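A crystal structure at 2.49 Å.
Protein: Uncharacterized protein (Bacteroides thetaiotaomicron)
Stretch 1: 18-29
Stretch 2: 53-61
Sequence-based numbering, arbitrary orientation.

Stretch 1, residues 18-29: EIEVINDGTMIK
Stretch 2 (53-61) SFLNSLSFK

Stretch 1 is a β-hairpin: strand 19-22 runs out, a tight turn reverses the chain, and strand 27-29 returns antiparallel to it. Glu 20 and Lys 29 form a reciprocal pair, Glu 20 N to Lys 29 O at 2.9 Å and Lys 29 N to Glu 20 O at 2.7 Å; nearer the turn, Ile 22 N donates to Met 27 O at 2.8 Å and Thr 26 N to Ile 22 O at 3.2 Å. The turn passes through positive phi at Asn 23 (52/41), Asp 24 (59/60) and Gly 25 (65/22) before Thr 26 (-112/3), whose p rotamer brings OG1 to 2.5 Å from Asn 23 O, a hydrogen bond that braces the loop.

Stretch 2 is the end of a helix and the chain leaving it. Ser 57 N bonds to Ser 53 O at 2.9 Å, and Ser 57 OG, chi1 m, reaches the same Ser 53 O at 2.8 Å. Ser 59 turns to positive phi (48/42) in a Schellman motif, with Phe 60 N to Leu 55 O at 3.3 Å and Ser 59 N to Asn 56 O at 3.1 Å; Phe 60 then extends (-125/122). In register, Val 21 CA lies 6.9 Å from Leu 58 CA, and Gly 25 CA 5.5 Å from Phe 60 CA.

No hydrogen bond crosses between the stretches; apolar packing dominates the 386 Å² they bury. Strand alternation points Ile 19 and Val 21 toward the partner and Glu 20 away, leaving its carboxylate exposed. On the returning strand Ile 28 points toward it, while Met 27, a selenomethionine, points away.

Phe 60 (chi1 t, chi2 73°) has the largest covered area, 90 Å². Ile 28 (m, m) lays CG1 over one ring face, 3.5 Å from the centroid and 16° off the normal, a CH-pi contact; both residues are buried, which suits their apolar side chains. Gly 25 O meets the ring edge, 3.3 Å from Phe 60 CD1. Positive phi favours glycine here, and an ideal CB on Gly 25 would lie 3.4 Å from Ser 59 O, close to the partner backbone. Val 21 (t) adds CG1 at 3.7 Å from Phe 60 CD1, while its CG2 sits 3.9 Å from Leu 58 CD2 and 3.3 Å from Leu 58 O. Leu 58 (m, t) also approaches Ile 19, CD2 to CG2 at 4.4 Å. Ile 19 (m, t) extends CD1 to the edge of the Phe 54 ring, 3.5 Å from CZ; Phe 54 starts sideways, but its t rotamer brings the ring end nearer.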

# COMPACT_ATOMS: atom_id res chain seq x y z
N GLU A 18 -17.97 -5.79 42.83
CA GLU A 18 -18.31 -4.37 43.02
C GLU A 18 -17.30 -3.40 42.35
O GLU A 18 -16.09 -3.66 42.29
CB GLU A 18 -18.39 -4.03 44.52
N ILE A 19 -17.86 -2.28 41.81
CA ILE A 19 -17.17 -1.13 41.21
C ILE A 19 -17.40 0.03 42.16
O ILE A 19 -18.55 0.28 42.56
CB ILE A 19 -17.60 -0.77 39.74
CG1 ILE A 19 -17.66 -2.01 38.83
CG2 ILE A 19 -16.68 0.31 39.14
CD1 ILE A 19 -18.42 -1.82 37.48
N GLU A 20 -16.33 0.71 42.55
CA GLU A 20 -16.38 1.82 43.48
C GLU A 20 -15.62 3.01 42.91
O GLU A 20 -14.49 2.84 42.45
CB GLU A 20 -15.79 1.38 44.83
CG GLU A 20 -16.07 2.31 45.99
CD GLU A 20 -15.31 2.04 47.27
OE1 GLU A 20 -14.63 0.99 47.37
OE2 GLU A 20 -15.40 2.88 48.19
N VAL A 21 -16.24 4.19 42.91
CA VAL A 21 -15.60 5.42 42.44
C VAL A 21 -15.09 6.13 43.69
O VAL A 21 -15.88 6.45 44.59
CB VAL A 21 -16.49 6.33 41.54
CG1 VAL A 21 -15.62 7.27 40.71
CG2 VAL A 21 -17.42 5.53 40.62
N ILE A 22 -13.75 6.30 43.80
CA ILE A 22 -13.12 6.92 44.97
C ILE A 22 -12.35 8.20 44.56
O ILE A 22 -12.41 8.62 43.41
CB ILE A 22 -12.23 5.88 45.73
CG1 ILE A 22 -10.96 5.47 44.93
CG2 ILE A 22 -13.05 4.66 46.18
CD1 ILE A 22 -9.79 4.86 45.78
N ASN A 23 -11.66 8.81 45.55
CA ASN A 23 -10.82 10.01 45.46
C ASN A 23 -11.57 11.17 44.78
O ASN A 23 -11.01 11.91 43.97
CB ASN A 23 -9.49 9.68 44.74
CG ASN A 23 -8.68 8.59 45.42
OD1 ASN A 23 -8.97 8.14 46.54
ND2 ASN A 23 -7.63 8.15 44.74
N ASP A 24 -12.85 11.32 45.15
CA ASP A 24 -13.78 12.34 44.66
C ASP A 24 -13.95 12.27 43.13
O ASP A 24 -13.68 13.25 42.42
CB ASP A 24 -13.38 13.75 45.15
CG ASP A 24 -13.20 13.85 46.66
OD1 ASP A 24 -14.21 13.66 47.40
OD2 ASP A 24 -12.06 14.09 47.11
N GLY A 25 -14.41 11.11 42.67
CA GLY A 25 -14.73 10.78 41.28
C GLY A 25 -13.56 10.76 40.31
O GLY A 25 -13.77 10.88 39.10
N THR A 26 -12.33 10.58 40.83
CA THR A 26 -11.10 10.60 40.03
C THR A 26 -10.43 9.21 39.96
O THR A 26 -9.36 9.08 39.36
CB THR A 26 -10.12 11.66 40.60
OG1 THR A 26 -9.67 11.28 41.91
CG2 THR A 26 -10.74 13.05 40.65
N MSE A 27 -11.04 8.18 40.55
CA MSE A 27 -10.47 6.84 40.55
C MSE A 27 -11.54 5.75 40.59
O MSE A 27 -12.43 5.82 41.43
CB MSE A 27 -9.53 6.69 41.77
CG MSE A 27 -8.71 5.38 41.78
SE MSE A 27 -7.33 5.29 40.38
CE MSE A 27 -6.11 6.54 41.18
N ILE A 28 -11.43 4.74 39.72
CA ILE A 28 -12.27 3.53 39.73
C ILE A 28 -11.51 2.47 40.53
O ILE A 28 -10.34 2.23 40.26
CB ILE A 28 -12.66 3.03 38.29
CG1 ILE A 28 -13.72 3.92 37.61
CG2 ILE A 28 -13.12 1.56 38.29
CD1 ILE A 28 -15.21 3.73 38.01
N LYS A 29 -12.17 1.87 41.52
CA LYS A 29 -11.60 0.80 42.33
C LYS A 29 -12.45 -0.46 42.15
O LYS A 29 -13.66 -0.40 42.28
CB LYS A 29 -11.50 1.21 43.81
CG LYS A 29 -10.88 0.17 44.75
CD LYS A 29 -11.36 0.39 46.18
CE LYS A 29 -10.37 0.05 47.28
NZ LYS A 29 -9.25 1.04 47.38
N SER A 53 -23.82 6.00 29.33
CA SER A 53 -24.83 6.10 30.40
C SER A 53 -24.42 5.35 31.66
O SER A 53 -24.69 5.85 32.75
CB SER A 53 -26.18 5.60 29.92
OG SER A 53 -26.68 6.52 28.96
N PHE A 54 -23.79 4.16 31.53
CA PHE A 54 -23.32 3.37 32.68
C PHE A 54 -22.21 4.14 33.42
O PHE A 54 -22.15 4.08 34.65
CB PHE A 54 -22.85 1.96 32.26
CG PHE A 54 -22.06 1.18 33.29
CD1 PHE A 54 -22.71 0.48 34.30
CD2 PHE A 54 -20.67 1.17 33.25
CE1 PHE A 54 -21.97 -0.22 35.27
CE2 PHE A 54 -19.94 0.48 34.23
CZ PHE A 54 -20.59 -0.22 35.22
N LEU A 55 -21.37 4.89 32.67
CA LEU A 55 -20.29 5.71 33.24
C LEU A 55 -20.86 6.98 33.86
O LEU A 55 -20.32 7.45 34.86
CB LEU A 55 -19.21 6.04 32.18
CG LEU A 55 -18.30 4.86 31.79
CD1 LEU A 55 -17.54 5.18 30.53
CD2 LEU A 55 -17.38 4.45 32.92
N ASN A 56 -21.97 7.52 33.29
CA ASN A 56 -22.67 8.70 33.81
C ASN A 56 -23.34 8.32 35.13
O ASN A 56 -23.34 9.13 36.05
CB ASN A 56 -23.70 9.26 32.80
CG ASN A 56 -23.12 9.87 31.53
OD1 ASN A 56 -21.90 10.04 31.35
ND2 ASN A 56 -24.01 10.17 30.58
N SER A 57 -23.84 7.05 35.23
CA SER A 57 -24.43 6.46 36.45
C SER A 57 -23.44 6.50 37.60
O SER A 57 -23.85 6.70 38.74
CB SER A 57 -24.83 5.00 36.22
OG SER A 57 -25.74 4.83 35.15
N LEU A 58 -22.15 6.28 37.28
CA LEU A 58 -21.05 6.23 38.24
C LEU A 58 -20.41 7.60 38.51
O LEU A 58 -19.47 7.68 39.30
CB LEU A 58 -19.99 5.26 37.73
CG LEU A 58 -20.35 3.79 37.72
CD1 LEU A 58 -19.58 3.08 36.67
CD2 LEU A 58 -20.05 3.14 39.07
N SER A 59 -20.90 8.68 37.85
CA SER A 59 -20.38 10.06 37.93
C SER A 59 -18.83 10.07 37.76
O SER A 59 -18.10 10.77 38.48
CB SER A 59 -20.81 10.73 39.23
OG SER A 59 -22.22 10.87 39.29
N PHE A 60 -18.35 9.26 36.80
CA PHE A 60 -16.93 9.09 36.51
C PHE A 60 -16.64 9.38 35.02
O PHE A 60 -17.22 8.74 34.14
CB PHE A 60 -16.46 7.67 36.91
CG PHE A 60 -14.99 7.42 36.67
CD1 PHE A 60 -14.03 8.01 37.47
CD2 PHE A 60 -14.58 6.65 35.59
CE1 PHE A 60 -12.67 7.82 37.21
CE2 PHE A 60 -13.21 6.45 35.34
CZ PHE A 60 -12.27 7.04 36.15
N LYS A 61 -15.73 10.35 34.76
CA LYS A 61 -15.28 10.68 33.41
C LYS A 61 -14.03 9.84 33.13
O LYS A 61 -13.00 10.03 33.79
CB LYS A 61 -15.03 12.19 33.23
CG LYS A 61 -14.58 12.58 31.82
CD LYS A 61 -15.10 13.97 31.43
CE LYS A 61 -14.32 14.59 30.30
NZ LYS A 61 -13.04 15.18 30.75